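Side-chain contact in uncharacterized protein (Bordetella bronchiseptica RB50, PDB 3BE3), which is of unknown function, though its DUF1653 family belongs to the SH3 clan of small beta-rich folds: residues T52-L55 with R56-N59. Residues are numbered along the deposited sequence; the frame is centred on the assembly and turned at random.
Sequences TRLL and RIWN. With SO4 (sulfate ion), chain D.
Leu-54 O accepts the amide of Trp-58 (N to O 2.9 Å), and Ile-57 N leans on the same oxygen through a weak bond. One residue on, Asn-59 N bonds Leu-55 O at 2.9 Å, and ND2 of Asn-59 lies 3.5 Å from CD1 of Leu-55, the two side chains crossing at a slant. Around this turn, CB of Leu-54 packs on CG1 of Ile-57 (3.8 Å), while CD1 of Leu-54 lies over one face of the Arg-56 guanidinium, 3.8 Å from NH2 and displaced toward the rim, the two side chains running alongside each other. Ile-57 holds CG2 anti to its own N, which brings that methyl across the Arg-53 chain, 3.6 Å from NE. Here strand 50-54 of an SH3-clan antiparallel sheet passes directly into the one-turn helix 55-58, with Leu-54 at the N-cap position. Extended from CG to NE, Arg-53 presents the edge of its guanidinium to a sulfate, most likely picked up during crystallisation: NH1 bonds O1 at 3.0 Å and NH2 bonds O3 at 2.9 Å, with weaker crossed bonds. His-15, Tyr-16 and Arg-71 also bond this anion. Farther out, Glu-34 forms a salt bridge with Arg-56, the Trp-58 ring stacks on Phe-72, and Glu-31 of the second subunit accepts a hydrogen bond from Leu-54 N.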
loop_
_atom_site.group_PDB
_atom_site.type_symbol
_atom_site.label_atom_id
_atom_site.label_comp_id
_atom_site.label_asym_id
_atom_site.label_seq_id
_atom_site.Cartn_x
_atom_site.Cartn_y
_atom_site.Cartn_z
ATOM N N THR B 52 -0.707 -4.246 3.685
ATOM C CA THR B 52 -0.887 -2.900 4.220
ATOM C C THR B 52 -1.419 -3.073 5.640
ATOM O O THR B 52 -2.187 -3.998 5.923
ATOM C CB THR B 52 -1.900 -2.045 3.413
ATOM O OG1 THR B 52 -3.230 -2.528 3.644
ATOM C CG2 THR B 52 -1.580 -2.088 1.926
ATOM N N ARG B 53 -0.995 -2.195 6.541
ATOM C CA ARG B 53 -1.434 -2.275 7.931
ATOM C C ARG B 53 -1.473 -0.883 8.540
ATOM O O ARG B 53 -0.576 -0.075 8.304
ATOM C CB ARG B 53 -0.485 -3.165 8.732
ATOM C CG ARG B 53 -1.015 -3.543 10.099
ATOM C CD ARG B 53 -0.248 -4.723 10.678
ATOM N NE ARG B 53 -0.910 -5.273 11.855
ATOM C CZ ARG B 53 -0.523 -6.381 12.478
ATOM N NH1 ARG B 53 0.528 -7.058 12.033
ATOM N NH2 ARG B 53 -1.189 -6.806 13.540
ATOM N N LEU B 54 -2.511 -0.612 9.327
ATOM C CA LEU B 54 -2.656 0.688 9.970
ATOM C C LEU B 54 -1.365 1.075 10.685
ATOM O O LEU B 54 -0.747 0.261 11.371
ATOM C CB LEU B 54 -3.822 0.659 10.973
ATOM C CG LEU B 54 -5.218 0.439 10.382
ATOM C CD1 LEU B 54 -6.220 0.167 11.492
ATOM C CD2 LEU B 54 -5.625 1.665 9.565
ATOM N N LEU B 55 -0.955 2.324 10.513
ATOM C CA LEU B 55 0.261 2.813 11.144
ATOM C C LEU B 55 0.198 2.688 12.668
ATOM O O LEU B 55 1.167 2.286 13.314
ATOM C CB LEU B 55 0.489 4.275 10.749
ATOM C CG LEU B 55 1.690 4.998 11.363
ATOM C CD1 LEU B 55 2.972 4.354 10.891
ATOM C CD2 LEU B 55 1.675 6.439 10.955
ATOM N N ARG B 56 -0.949 3.033 13.244
ATOM C CA ARG B 56 -1.092 2.972 14.692
ATOM C C ARG B 56 -1.017 1.549 15.248
ATOM O O ARG B 56 -0.632 1.358 16.397
ATOM C CB ARG B 56 -2.387 3.667 15.134
ATOM C CG ARG B 56 -3.666 3.071 14.598
ATOM C CD ARG B 56 -4.856 3.850 15.155
ATOM N NE ARG B 56 -6.127 3.177 14.899
ATOM C CZ ARG B 56 -6.880 3.362 13.816
ATOM N NH1 ARG B 56 -6.495 4.214 12.867
ATOM N NH2 ARG B 56 -8.015 2.686 13.684
ATOM N N ILE B 57 -1.371 0.553 14.440
ATOM C CA ILE B 57 -1.280 -0.835 14.891
ATOM C C ILE B 57 0.175 -1.288 14.718
ATOM O O ILE B 57 0.739 -1.967 15.577
ATOM C CB ILE B 57 -2.202 -1.776 14.076
ATOM C CG1 ILE B 57 -3.667 -1.339 14.219
ATOM C CG2 ILE B 57 -2.019 -3.208 14.550
ATOM C CD1 ILE B 57 -4.189 -1.336 15.641
ATOM N N TRP B 58 0.773 -0.904 13.592
ATOM C CA TRP B 58 2.171 -1.228 13.281
ATOM C C TRP B 58 3.071 -0.717 14.405
ATOM O O TRP B 58 4.018 -1.394 14.808
ATOM C CB TRP B 58 2.570 -0.571 11.947
ATOM C CG TRP B 58 4.030 -0.694 11.522
ATOM C CD1 TRP B 58 5.085 0.014 12.008
ATOM C CD2 TRP B 58 4.563 -1.528 10.473
ATOM N NE1 TRP B 58 6.237 -0.312 11.323
ATOM C CE2 TRP B 58 5.939 -1.251 10.374
ATOM C CE3 TRP B 58 4.004 -2.462 9.599
ATOM C CZ2 TRP B 58 6.766 -1.898 9.445
ATOM C CZ3 TRP B 58 4.832 -3.100 8.676
ATOM C CH2 TRP B 58 6.187 -2.808 8.603
ATOM N N ASN B 59 2.751 0.478 14.899
ATOM C CA ASN B 59 3.511 1.123 15.967
ATOM C C ASN B 59 3.219 0.631 17.384
ATOM O O ASN B 59 3.859 1.080 18.335
ATOM C CB ASN B 59 3.291 2.639 15.924
ATOM C CG ASN B 59 4.167 3.322 14.907
ATOM O OD1 ASN B 59 5.285 2.881 14.657
ATOM N ND2 ASN B 59 3.681 4.415 14.332
HETATM S S SO4 D . 0.664 -9.759 14.656
HETATM O O1 SO4 D . 1.510 -8.576 14.397
HETATM O O2 SO4 D . 0.384 -9.836 16.103
HETATM O O3 SO4 D . -0.603 -9.630 13.923
HETATM O O4 SO4 D . 1.369 -10.975 14.220
#